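Local structure of ribonucleoside-diphosphate reductase (Pseudomonas aeruginosa, 5IM3) at residues P408-S414 with F504-D508; D508-L512 with R523-Y527; V450-T456 with N482-P488; D498-F504 with H539-K545. The protein probably catalyses the thioredoxin-dependent reduction of ribonucleoside diphosphates to deoxyribonucleotides for DNA synthesis, and binds dATP at several sites as an allosteric enzyme. All coordinates share one frame; numbering follows the deposited sequence.

Contact 1. Residues P408-S414 with F504-D508; sequences PVRALGS and FSPSD. With DTP (2'-deoxyadenosine 5'-triphosphate), chain G.
Pro506 pushes its ring against the backbone of Pro408-Arg410 and is the residue most covered by the opposing loop. Its CG touches both carbonyl oxygens, 3.3 Å from Val409 O and 3.5 Å from Pro408 O, and meets Arg410 CA as well. Next to it three serine hydroxyls gather under the type II turn Ala411-Ser414. Ser414 OG turns back on its own turn and donates to Ala411 O at 2.7 Å; Ser414 N reaches the same oxygen from the same face of its plane, so two donors hold it. Ser505 OG and Ser414 OG stand 2.6 Å apart, and Ser505 OG is also hydrogen-bonded to Ser507 OG at 3.1 Å. With OG anti to the backbone N (chi1 176°), Ser505 carries its hydroxyl into this cluster.

Against this buried part, Ser507 and Pro408 are partly exposed. Arg410 itself is firmly held: Ser507 CB covers one guanidinium face and the dATP sugar the other, with Arg410 CZ 3.6 Å from the nucleotide C5'. A bend at chi3 (63°) swings the group to the triphosphate, where NH2 donates to O3G at 2.9 Å and NH1 makes a weak bond to O1G. Arg410 NE forms a salt bridge with Asp380, which also binds the nucleotide, as do Lys397 and Val440 of the second subunit. The site thus spans two subunits, consistent with the allosteric specificity site of class I reductases.

The loop 408-414 runs from strand 401-405 to strand 415-416, while 504-508 leaves strand 500-504 for helix 517-532, against which Phe504 packs.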
# COMPACT_ATOMS: atom_id res chain seq x y z
N PRO A 408 -12.47 2.66 -39.88
CA PRO A 408 -12.50 1.78 -41.06
C PRO A 408 -11.24 0.96 -41.27
O PRO A 408 -11.29 -0.04 -42.00
CB PRO A 408 -12.71 2.77 -42.23
CG PRO A 408 -13.28 4.00 -41.61
CD PRO A 408 -12.65 4.08 -40.24
N VAL A 409 -10.13 1.32 -40.64
CA VAL A 409 -8.84 0.68 -40.92
C VAL A 409 -8.77 -0.65 -40.18
O VAL A 409 -9.02 -0.72 -38.97
CB VAL A 409 -7.68 1.61 -40.52
CG1 VAL A 409 -6.34 0.93 -40.70
CG2 VAL A 409 -7.74 2.90 -41.33
N ARG A 410 -8.42 -1.71 -40.91
CA ARG A 410 -8.51 -3.07 -40.38
C ARG A 410 -7.53 -3.30 -39.24
O ARG A 410 -6.45 -2.70 -39.17
CB ARG A 410 -8.28 -4.09 -41.50
CG ARG A 410 -6.91 -4.02 -42.15
CD ARG A 410 -6.85 -4.92 -43.38
NE ARG A 410 -7.79 -4.48 -44.41
CZ ARG A 410 -7.85 -4.98 -45.64
NH1 ARG A 410 -7.02 -5.95 -46.01
NH2 ARG A 410 -8.73 -4.50 -46.50
N ALA A 411 -7.90 -4.21 -38.34
CA ALA A 411 -7.25 -4.36 -37.05
C ALA A 411 -6.17 -5.43 -37.09
O ALA A 411 -5.96 -6.12 -38.09
CB ALA A 411 -8.29 -4.68 -35.98
N LEU A 412 -5.48 -5.59 -35.96
CA LEU A 412 -4.47 -6.63 -35.81
C LEU A 412 -5.06 -7.98 -36.21
O LEU A 412 -6.17 -8.33 -35.82
CB LEU A 412 -3.97 -6.68 -34.37
CG LEU A 412 -2.97 -7.80 -34.04
CD1 LEU A 412 -1.64 -7.57 -34.74
CD2 LEU A 412 -2.78 -7.94 -32.54
N GLY A 413 -4.29 -8.73 -37.00
CA GLY A 413 -4.68 -10.06 -37.41
C GLY A 413 -5.46 -10.14 -38.71
O GLY A 413 -5.71 -11.25 -39.19
N SER A 414 -5.84 -9.01 -39.29
CA SER A 414 -6.59 -9.01 -40.53
C SER A 414 -5.69 -9.41 -41.70
O SER A 414 -4.49 -9.12 -41.71
CB SER A 414 -7.18 -7.63 -40.81
OG SER A 414 -7.84 -7.12 -39.67
N PHE A 504 -14.53 -7.03 -33.57
CA PHE A 504 -14.34 -7.45 -34.96
C PHE A 504 -13.30 -6.56 -35.62
O PHE A 504 -13.07 -5.42 -35.21
CB PHE A 504 -15.64 -7.35 -35.77
CG PHE A 504 -16.77 -8.18 -35.24
CD1 PHE A 504 -16.83 -9.54 -35.50
CD2 PHE A 504 -17.80 -7.59 -34.53
CE1 PHE A 504 -17.88 -10.30 -35.03
CE2 PHE A 504 -18.85 -8.35 -34.05
CZ PHE A 504 -18.89 -9.70 -34.30
N SER A 505 -12.71 -7.07 -36.66
CA SER A 505 -11.96 -6.17 -37.53
C SER A 505 -12.90 -5.58 -38.58
O SER A 505 -13.72 -6.30 -39.15
CB SER A 505 -10.81 -6.89 -38.22
OG SER A 505 -10.16 -6.02 -39.13
N PRO A 506 -12.81 -4.28 -38.86
CA PRO A 506 -13.75 -3.69 -39.82
C PRO A 506 -13.70 -4.32 -41.20
O PRO A 506 -14.71 -4.30 -41.91
CB PRO A 506 -13.33 -2.21 -39.87
CG PRO A 506 -11.94 -2.18 -39.36
CD PRO A 506 -11.85 -3.29 -38.36
N SER A 507 -12.56 -4.90 -41.60
CA SER A 507 -12.48 -5.53 -42.92
C SER A 507 -13.39 -6.74 -43.04
O SER A 507 -13.78 -7.10 -44.16
CB SER A 507 -11.03 -5.93 -43.22
OG SER A 507 -10.49 -6.73 -42.18
N ASP A 508 -13.74 -7.39 -41.93
CA ASP A 508 -14.73 -8.45 -41.95
C ASP A 508 -16.16 -7.94 -41.82
O ASP A 508 -17.10 -8.66 -42.16
CB ASP A 508 -14.46 -9.45 -40.83
CG ASP A 508 -13.18 -10.24 -41.04
OD1 ASP A 508 -13.00 -10.81 -42.15
OD2 ASP A 508 -12.35 -10.30 -40.11
PG DTP G . -7.66 -5.41 -50.19
O1G DTP G . -6.90 -6.39 -49.36
O2G DTP G . -8.80 -6.05 -50.98
O3G DTP G . -8.24 -4.28 -49.35
PB DTP G . -6.22 -3.19 -51.33
O1B DTP G . -7.30 -2.29 -50.87
O2B DTP G . -5.80 -2.84 -52.76
O3B DTP G . -6.72 -4.70 -51.26
PA DTP G . -4.59 -1.85 -49.45
O1A DTP G . -5.72 -0.95 -49.62
O2A DTP G . -3.35 -1.15 -49.95
O3A DTP G . -4.94 -3.08 -50.39
O5' DTP G . -4.43 -2.22 -47.93
C5' DTP G . -5.56 -2.59 -47.11
C4' DTP G . -5.18 -2.50 -45.65
O4' DTP G . -3.94 -3.22 -45.43
C3' DTP G . -4.97 -1.09 -45.11
O3' DTP G . -5.52 -0.97 -43.80
C2' DTP G . -3.45 -0.95 -45.07
C1' DTP G . -2.98 -2.37 -44.83
N9 DTP G . -1.68 -2.67 -45.42
C8 DTP G . -1.45 -2.98 -46.73
N7 DTP G . -0.18 -3.15 -47.03
C5 DTP G . 0.46 -2.94 -45.82
C6 DTP G . 1.82 -2.99 -45.45
N6 DTP G . 2.81 -3.27 -46.30
N1 DTP G . 2.13 -2.74 -44.16
C2 DTP G . 1.13 -2.47 -43.30
N3 DTP G . -0.18 -2.39 -43.53
C4 DTP G . -0.45 -2.64 -44.82

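Contact 2. Residues D508-L512 with R523-Y527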
# COMPACT_ATOMS: atom_id res chain seq x y z
N ASP A 508 -13.74 -7.39 -41.93
CA ASP A 508 -14.73 -8.45 -41.95
C ASP A 508 -16.16 -7.94 -41.82
O ASP A 508 -17.10 -8.66 -42.16
CB ASP A 508 -14.46 -9.45 -40.83
CG ASP A 508 -13.18 -10.24 -41.04
OD1 ASP A 508 -13.00 -10.81 -42.15
OD2 ASP A 508 -12.35 -10.30 -40.11
N VAL A 509 -16.34 -6.71 -41.32
CA VAL A 509 -17.67 -6.15 -41.11
C VAL A 509 -17.67 -4.72 -41.65
O VAL A 509 -17.96 -3.77 -40.90
CB VAL A 509 -18.06 -6.20 -39.63
CG1 VAL A 509 -18.25 -7.66 -39.19
CG2 VAL A 509 -17.00 -5.52 -38.76
N PRO A 510 -17.39 -4.51 -42.94
CA PRO A 510 -17.16 -3.15 -43.44
C PRO A 510 -18.39 -2.26 -43.42
O PRO A 510 -18.24 -1.04 -43.59
CB PRO A 510 -16.67 -3.37 -44.88
CG PRO A 510 -17.20 -4.72 -45.26
CD PRO A 510 -17.21 -5.53 -44.00
N ASP A 511 -19.58 -2.80 -43.20
CA ASP A 511 -20.81 -2.02 -43.24
C ASP A 511 -21.22 -1.47 -41.88
O ASP A 511 -22.08 -0.59 -41.82
CB ASP A 511 -21.95 -2.85 -43.84
CG ASP A 511 -22.10 -4.21 -43.17
OD1 ASP A 511 -21.07 -4.83 -42.84
OD2 ASP A 511 -23.25 -4.66 -42.98
N LEU A 512 -20.62 -1.96 -40.78
CA LEU A 512 -21.07 -1.56 -39.45
C LEU A 512 -20.81 -0.09 -39.17
O LEU A 512 -21.67 0.61 -38.63
CB LEU A 512 -20.38 -2.42 -38.38
CG LEU A 512 -20.89 -3.84 -38.12
CD1 LEU A 512 -20.16 -4.42 -36.92
CD2 LEU A 512 -22.40 -3.87 -37.90
N ARG A 523 -27.69 -5.60 -37.59
CA ARG A 523 -26.54 -6.10 -38.35
C ARG A 523 -25.43 -6.57 -37.41
O ARG A 523 -24.75 -7.56 -37.69
CB ARG A 523 -26.03 -5.02 -39.30
CG ARG A 523 -25.00 -5.51 -40.32
CD ARG A 523 -25.57 -6.59 -41.22
NE ARG A 523 -24.63 -6.99 -42.26
CZ ARG A 523 -24.81 -8.04 -43.06
NH1 ARG A 523 -25.90 -8.80 -42.93
NH2 ARG A 523 -23.91 -8.34 -43.98
N TYR A 524 -25.24 -5.87 -36.29
CA TYR A 524 -24.21 -6.26 -35.34
C TYR A 524 -24.54 -7.60 -34.70
O TYR A 524 -23.66 -8.45 -34.52
CB TYR A 524 -24.03 -5.20 -34.27
CG TYR A 524 -22.98 -5.57 -33.24
CD1 TYR A 524 -21.67 -5.15 -33.39
CD2 TYR A 524 -23.31 -6.35 -32.14
CE1 TYR A 524 -20.71 -5.50 -32.46
CE2 TYR A 524 -22.36 -6.70 -31.21
CZ TYR A 524 -21.06 -6.28 -31.37
OH TYR A 524 -20.11 -6.63 -30.44
N GLU A 525 -25.80 -7.80 -34.31
CA GLU A 525 -26.19 -9.08 -33.73
C GLU A 525 -26.10 -10.21 -34.75
O GLU A 525 -25.83 -11.36 -34.39
CB GLU A 525 -27.60 -8.98 -33.14
CG GLU A 525 -27.68 -8.13 -31.88
CD GLU A 525 -29.09 -7.98 -31.34
OE1 GLU A 525 -30.04 -8.41 -32.02
OE2 GLU A 525 -29.24 -7.43 -30.22
N TYR A 526 -26.31 -9.90 -36.03
CA TYR A 526 -26.11 -10.89 -37.09
C TYR A 526 -24.66 -11.34 -37.14
O TYR A 526 -24.36 -12.53 -37.18
CB TYR A 526 -26.57 -10.31 -38.43
CG TYR A 526 -26.11 -11.10 -39.65
CD1 TYR A 526 -26.87 -12.16 -40.14
CD2 TYR A 526 -24.94 -10.76 -40.31
CE1 TYR A 526 -26.46 -12.87 -41.25
CE2 TYR A 526 -24.53 -11.46 -41.43
CZ TYR A 526 -25.29 -12.51 -41.89
OH TYR A 526 -24.87 -13.22 -43.00
N TYR A 527 -23.73 -10.38 -37.14
CA TYR A 527 -22.31 -10.73 -37.12
C TYR A 527 -21.94 -11.43 -35.83
O TYR A 527 -21.09 -12.33 -35.83
CB TYR A 527 -21.46 -9.47 -37.31
CG TYR A 527 -21.44 -8.94 -38.73
CD1 TYR A 527 -21.25 -9.80 -39.81
CD2 TYR A 527 -21.62 -7.59 -38.99
CE1 TYR A 527 -21.23 -9.32 -41.10
CE2 TYR A 527 -21.60 -7.10 -40.28
CZ TYR A 527 -21.41 -7.97 -41.33
OH TYR A 527 -21.39 -7.50 -42.62
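A type I beta turn, Val509-Leu512, folds against helix 517-532, the very helix its own chain is about to enter, and the Tyr527 ring is the surface on which the two meet. Val509 CG1 lies 3.4 Å from the ring centroid and only 12° off the normal, a CH-pi contact almost over the centre. The far face of that ring takes Tyr526 CD2 near the rim. Leu512 comes in at the edge, its CG 3.9 Å from Tyr527 CD2, while Leu512 CD1 also touches Tyr524 CD1 and its CD2 rests on Arg523 CG.

Asp511 provides the polar part. Its CG stands between the backbone N and the carbonyl carbon, which aims the carboxylate at the helix so that each oxygen finds its own partner. OD1 accepts from Tyr527 OH at 2.7 Å, met on the syn side somewhat out of the carboxylate plane. OD2 offers its syn lone pair to Arg523 NE at 2.8 Å in a salt bridge, with the N-H...O angle bent to 140° and the carboxylate and guanidinium planes 71° apart. Arg523 NH2 adds a weak bond to Tyr527 OH.

Carboxylate, phenol and guanidinium thus form a ring of polar contacts, closed by one weak bond, at the partly exposed border of an apolar patch. The guanidinium charge should stabilise the ionised Asp511, and the two bonds to its separate oxygens restrict rotation of the carboxylate.

Contact 3. Residues V450-T456 with N482-P488; sequences VCAYLET and NTANWIP
The Tyr453 ring takes Ala484 CB over one face: the methyl lies 3.6 Å from the centroid, 24° off the normal, as a CH-pi contact displaced toward the CE2 rim. With CG beside the backbone N (chi1 -76°), Tyr453 leans across the neighbouring strand to reach it. Trp486 CE3 meets Tyr453 CD2 obliquely, and the indole in turn receives Glu455 OE1 at its edge, in plane and 3.6 Å from CD1. Cys451 SG meets Ala484 CB at 3.8 Å; Cys451, Tyr453, Glu455, Asn482, Ala484 and Trp486 share this face of the sheet.

Beneath these groups strands 450-455 and 482-487 run parallel in the sheet of the ribonucleotide reductase barrel, joined by a beta-alpha-beta crossover through helix 461-465. The ladder passes from Asn482 N to Val450 O (2.9 Å), then through Ala452 N to Asn482 O, Ala484 N to Ala452 O, Leu454 N to Ala484 O and Trp486 N to Leu454 O (3.0 Å). At its end Thr456 N reaches Trp486 O only weakly. Beside this last rung a water bridges Leu454 O, to which it donates at 2.7 Å, Asn485 ND2 and Thr456 OG1.

Buried Glu455 has partners outside the strands, a salt bridge from OE2 to Lys566 and a hydrogen bond between OE1 and His513 ND1. These would be expected to keep it ionised despite its burial.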
# COMPACT_ATOMS: atom_id res chain seq x y z
N VAL A 450 -4.62 16.97 -32.82
CA VAL A 450 -5.45 16.02 -33.55
C VAL A 450 -6.01 15.01 -32.55
O VAL A 450 -5.37 14.66 -31.56
CB VAL A 450 -4.64 15.31 -34.67
CG1 VAL A 450 -3.37 14.71 -34.11
CG2 VAL A 450 -5.48 14.26 -35.37
N CYS A 451 -7.24 14.55 -32.81
CA CYS A 451 -7.90 13.55 -31.97
C CYS A 451 -8.33 12.39 -32.85
O CYS A 451 -9.08 12.58 -33.80
CB CYS A 451 -9.11 14.14 -31.24
SG CYS A 451 -9.97 12.95 -30.16
N ALA A 452 -7.87 11.18 -32.50
CA ALA A 452 -8.25 9.98 -33.23
C ALA A 452 -9.45 9.31 -32.55
O ALA A 452 -9.49 9.18 -31.32
CB ALA A 452 -7.08 9.00 -33.31
N TYR A 453 -10.41 8.88 -33.36
CA TYR A 453 -11.62 8.22 -32.89
C TYR A 453 -11.62 6.76 -33.32
O TYR A 453 -11.20 6.43 -34.44
CB TYR A 453 -12.87 8.91 -33.44
CG TYR A 453 -13.23 10.21 -32.77
CD1 TYR A 453 -12.54 11.38 -33.07
CD2 TYR A 453 -14.28 10.28 -31.86
CE1 TYR A 453 -12.87 12.58 -32.47
CE2 TYR A 453 -14.61 11.48 -31.26
CZ TYR A 453 -13.91 12.62 -31.57
OH TYR A 453 -14.23 13.82 -30.97
N LEU A 454 -12.10 5.88 -32.44
CA LEU A 454 -12.22 4.46 -32.76
C LEU A 454 -13.50 3.91 -32.16
O LEU A 454 -13.83 4.21 -31.00
CB LEU A 454 -11.02 3.67 -32.24
CG LEU A 454 -10.82 2.31 -32.91
CD1 LEU A 454 -10.31 2.49 -34.33
CD2 LEU A 454 -9.87 1.45 -32.10
N GLU A 455 -14.22 3.11 -32.94
CA GLU A 455 -15.48 2.54 -32.49
C GLU A 455 -15.22 1.35 -31.57
O GLU A 455 -14.20 0.67 -31.67
CB GLU A 455 -16.32 2.13 -33.70
CG GLU A 455 -17.82 2.02 -33.42
CD GLU A 455 -18.65 2.10 -34.68
OE1 GLU A 455 -18.25 2.82 -35.63
OE2 GLU A 455 -19.72 1.45 -34.73
N THR A 456 -16.17 1.10 -30.66
CA THR A 456 -15.91 0.27 -29.48
C THR A 456 -15.82 -1.23 -29.79
O THR A 456 -15.30 -1.98 -28.95
CB THR A 456 -16.99 0.51 -28.42
OG1 THR A 456 -17.22 1.92 -28.29
CG2 THR A 456 -16.54 -0.03 -27.07
N ASN A 482 -4.52 13.08 -29.31
CA ASN A 482 -5.70 12.82 -28.51
C ASN A 482 -6.45 11.61 -29.05
O ASN A 482 -6.30 11.23 -30.22
CB ASN A 482 -6.62 14.04 -28.46
CG ASN A 482 -6.00 15.22 -27.71
OD1 ASN A 482 -5.93 16.33 -28.23
ND2 ASN A 482 -5.57 14.98 -26.48
N THR A 483 -7.25 11.00 -28.19
CA THR A 483 -8.03 9.82 -28.53
C THR A 483 -9.44 10.00 -27.99
O THR A 483 -9.65 10.67 -26.97
CB THR A 483 -7.42 8.54 -27.94
OG1 THR A 483 -7.29 8.68 -26.53
CG2 THR A 483 -6.04 8.26 -28.54
N ALA A 484 -10.41 9.38 -28.67
CA ALA A 484 -11.79 9.41 -28.20
C ALA A 484 -12.50 8.12 -28.60
O ALA A 484 -12.25 7.58 -29.68
CB ALA A 484 -12.56 10.61 -28.76
N ASN A 485 -13.37 7.64 -27.72
CA ASN A 485 -14.22 6.50 -28.03
C ASN A 485 -15.43 6.93 -28.85
O ASN A 485 -16.08 7.94 -28.54
CB ASN A 485 -14.70 5.83 -26.74
CG ASN A 485 -13.59 5.10 -26.00
OD1 ASN A 485 -13.23 5.47 -24.88
ND2 ASN A 485 -13.06 4.05 -26.62
N TRP A 486 -15.74 6.16 -29.88
CA TRP A 486 -16.93 6.33 -30.71
C TRP A 486 -17.88 5.18 -30.34
O TRP A 486 -17.78 4.08 -30.88
CB TRP A 486 -16.55 6.33 -32.19
CG TRP A 486 -17.61 6.79 -33.14
CD1 TRP A 486 -18.14 6.07 -34.18
CD2 TRP A 486 -18.27 8.06 -33.16
NE1 TRP A 486 -19.08 6.82 -34.84
CE2 TRP A 486 -19.18 8.05 -34.24
CE3 TRP A 486 -18.17 9.21 -32.38
CZ2 TRP A 486 -19.99 9.14 -34.55
CZ3 TRP A 486 -18.98 10.30 -32.69
CH2 TRP A 486 -19.88 10.25 -33.76
N ILE A 487 -18.78 5.44 -29.40
CA ILE A 487 -19.47 4.39 -28.65
C ILE A 487 -20.86 4.19 -29.25
O ILE A 487 -21.66 5.14 -29.24
CB ILE A 487 -19.56 4.72 -27.16
CG1 ILE A 487 -18.18 5.06 -26.60
CG2 ILE A 487 -20.17 3.54 -26.40
CD1 ILE A 487 -18.21 5.63 -25.20
N PRO A 488 -21.20 3.00 -29.74
CA PRO A 488 -22.58 2.75 -30.15
C PRO A 488 -23.49 2.55 -28.95
O PRO A 488 -23.06 2.09 -27.89
CB PRO A 488 -22.48 1.46 -30.99
CG PRO A 488 -21.01 1.24 -31.22
CD PRO A 488 -20.31 1.88 -30.08
O HOH W 1 -14.67 3.14 -28.62

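Contact 4. Residues D498-F504 with H539-K545; sequences DGSWTLF and HKVVQAK
With CG anti to the backbone N (chi1 -178°), Trp501 swings its indole off the ribbon and leaves CB beside Val542 CG2, at 4.2 Å, and beside Ala544 CB at the start of the helix. Val542 has CG1 anti to the carbonyl carbon (chi1 -59°), which leaves CG2 between N and the carbonyl carbon, 3.4 Å from Trp501 O and at the edge of the indole. Two pairs further on, on the same face, Leu503 and Lys540 lie side by side, pointing the same way, with their CB atoms 4.1 Å apart; beyond that the lysine chain bends away to a salt bridge with Glu462. On the other face Thr502 CG2 touches His539 CB, and Thr502 OG1 lies against Val541 CG2.

Strands 500-504 and 539-543 form a two-stranded antiparallel sheet, separate from the barrel strands and linked through helix 517-532. Trp501-Val542 and Leu503-Lys540 are its hydrogen-bonded pairs. Val542 N gives Trp501 O an almost straight bond (2.9 Å, 178°), whereas the return bond from Trp501 N to Val542 O is clearly bent. Leu503 N lies 2.6 Å from Lys540 O, and Lys540 N donates back to Leu503 O.

At the far end the chain reaches the first strand from helix 489-496 through a Schellman motif, with Asp498 as the C' residue at positive phi. Gly499 O then accepts from Ala544 N at 3.1 Å, just where Gln543 occupies the N-cap position of helix 544-558. On the exposed side Asp498 crosses Lys545 at about a right angle, OD1 meeting CD; the charged ends are not in contact.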
# COMPACT_ATOMS: atom_id res chain seq x y z
N ASP A 498 -25.39 -6.04 -18.31
CA ASP A 498 -24.34 -7.01 -17.99
C ASP A 498 -24.20 -8.05 -19.11
O ASP A 498 -24.00 -9.24 -18.85
CB ASP A 498 -24.62 -7.69 -16.65
CG ASP A 498 -23.42 -8.48 -16.14
OD1 ASP A 498 -22.28 -8.12 -16.48
OD2 ASP A 498 -23.64 -9.46 -15.39
N GLY A 499 -24.30 -7.59 -20.36
CA GLY A 499 -24.18 -8.47 -21.50
C GLY A 499 -22.75 -8.57 -22.01
O GLY A 499 -21.82 -7.95 -21.50
N SER A 500 -22.59 -9.38 -23.06
CA SER A 500 -21.30 -9.59 -23.68
C SER A 500 -21.09 -8.59 -24.82
O SER A 500 -21.98 -7.80 -25.16
CB SER A 500 -21.18 -11.02 -24.19
OG SER A 500 -22.16 -11.28 -25.18
N TRP A 501 -19.91 -8.62 -25.42
CA TRP A 501 -19.53 -7.67 -26.46
C TRP A 501 -18.43 -8.29 -27.29
O TRP A 501 -17.42 -8.75 -26.74
CB TRP A 501 -19.07 -6.35 -25.83
CG TRP A 501 -18.72 -5.27 -26.80
CD1 TRP A 501 -17.47 -4.76 -27.05
CD2 TRP A 501 -19.62 -4.55 -27.66
NE1 TRP A 501 -17.54 -3.78 -28.00
CE2 TRP A 501 -18.84 -3.63 -28.39
CE3 TRP A 501 -21.00 -4.59 -27.87
CZ2 TRP A 501 -19.41 -2.76 -29.33
CZ3 TRP A 501 -21.55 -3.73 -28.81
CH2 TRP A 501 -20.76 -2.83 -29.52
N THR A 502 -18.61 -8.30 -28.61
CA THR A 502 -17.69 -8.97 -29.53
C THR A 502 -16.91 -7.93 -30.32
O THR A 502 -17.48 -6.98 -30.86
CB THR A 502 -18.44 -9.90 -30.48
OG1 THR A 502 -19.18 -10.86 -29.72
CG2 THR A 502 -17.47 -10.63 -31.40
N LEU A 503 -15.59 -8.12 -30.39
CA LEU A 503 -14.72 -7.26 -31.17
C LEU A 503 -14.48 -7.87 -32.55
O LEU A 503 -14.28 -9.08 -32.67
CB LEU A 503 -13.38 -7.05 -30.45
CG LEU A 503 -13.47 -6.66 -28.97
CD1 LEU A 503 -12.08 -6.38 -28.40
CD2 LEU A 503 -14.37 -5.46 -28.78
N PHE A 504 -14.53 -7.03 -33.57
CA PHE A 504 -14.34 -7.45 -34.96
C PHE A 504 -13.30 -6.56 -35.62
O PHE A 504 -13.07 -5.42 -35.21
CB PHE A 504 -15.64 -7.35 -35.77
CG PHE A 504 -16.77 -8.18 -35.24
CD1 PHE A 504 -16.83 -9.54 -35.50
CD2 PHE A 504 -17.80 -7.59 -34.53
CE1 PHE A 504 -17.88 -10.30 -35.03
CE2 PHE A 504 -18.85 -8.35 -34.05
CZ PHE A 504 -18.89 -9.70 -34.30
N HIS A 539 -12.26 -12.67 -34.13
CA HIS A 539 -13.12 -11.95 -33.21
C HIS A 539 -12.65 -12.20 -31.78
O HIS A 539 -11.87 -13.12 -31.51
CB HIS A 539 -14.58 -12.35 -33.38
CG HIS A 539 -14.90 -13.72 -32.86
ND1 HIS A 539 -14.57 -14.86 -33.55
CD2 HIS A 539 -15.52 -14.12 -31.73
CE1 HIS A 539 -14.97 -15.92 -32.85
NE2 HIS A 539 -15.55 -15.49 -31.75
N LYS A 540 -13.15 -11.37 -30.87
CA LYS A 540 -12.86 -11.48 -29.44
C LYS A 540 -14.13 -11.17 -28.67
O LYS A 540 -14.75 -10.13 -28.90
CB LYS A 540 -11.75 -10.52 -29.01
CG LYS A 540 -10.38 -11.15 -28.87
CD LYS A 540 -9.44 -10.27 -28.05
CE LYS A 540 -9.89 -10.18 -26.60
NZ LYS A 540 -8.88 -9.50 -25.74
N VAL A 541 -14.50 -12.05 -27.75
CA VAL A 541 -15.65 -11.85 -26.89
C VAL A 541 -15.16 -11.41 -25.52
O VAL A 541 -14.32 -12.08 -24.90
CB VAL A 541 -16.51 -13.11 -26.78
CG1 VAL A 541 -17.73 -12.84 -25.91
CG2 VAL A 541 -16.92 -13.60 -28.16
N VAL A 542 -15.67 -10.27 -25.05
CA VAL A 542 -15.37 -9.75 -23.73
C VAL A 542 -16.68 -9.44 -23.02
O VAL A 542 -17.76 -9.45 -23.63
CB VAL A 542 -14.48 -8.49 -23.80
CG1 VAL A 542 -13.17 -8.79 -24.51
CG2 VAL A 542 -15.21 -7.35 -24.51
N GLN A 543 -16.59 -9.18 -21.73
CA GLN A 543 -17.73 -8.66 -20.98
C GLN A 543 -17.80 -7.15 -21.15
O GLN A 543 -16.81 -6.45 -20.97
CB GLN A 543 -17.63 -9.03 -19.51
CG GLN A 543 -17.75 -10.52 -19.23
CD GLN A 543 -19.02 -11.11 -19.83
OE1 GLN A 543 -20.13 -10.82 -19.38
NE2 GLN A 543 -18.86 -11.93 -20.86
N ALA A 544 -18.99 -6.66 -21.52
CA ALA A 544 -19.15 -5.22 -21.74
C ALA A 544 -18.74 -4.43 -20.51
O ALA A 544 -18.07 -3.39 -20.62
CB ALA A 544 -20.59 -4.91 -22.13
N LYS A 545 -19.13 -4.89 -19.32
CA LYS A 545 -18.77 -4.20 -18.08
C LYS A 545 -17.26 -4.12 -17.91
O LYS A 545 -16.73 -3.12 -17.40
CB LYS A 545 -19.40 -4.90 -16.88
CG LYS A 545 -20.69 -4.26 -16.38
CD LYS A 545 -21.36 -5.14 -15.33
CE LYS A 545 -22.44 -4.39 -14.57
NZ LYS A 545 -21.86 -3.48 -13.54

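How the contacts relate
Following the chain from the N terminus, contact 1 opens at 408-414 and closes at 504-508, a long loop that holds contact 3 nested inside it, with strands 450-455 and 482-487 closing a short one. Contact 4 opens at 498-504, before contact 1 has closed, so the two cross, sharing Phe504. Contact 2 follows at 508-512, sharing Asp508 with contact 1, and closes on helix 517-532 inside the loop that contact 4 completes at 539-545. Phe504 packs against Val509, Tyr524 and Tyr527, Tyr524 OH reaches Thr502 O, and Trp501 NE1 reaches Thr456 O, joining barrel strand, small sheet and helix; contact 1 ties in the nucleotide-binding loop.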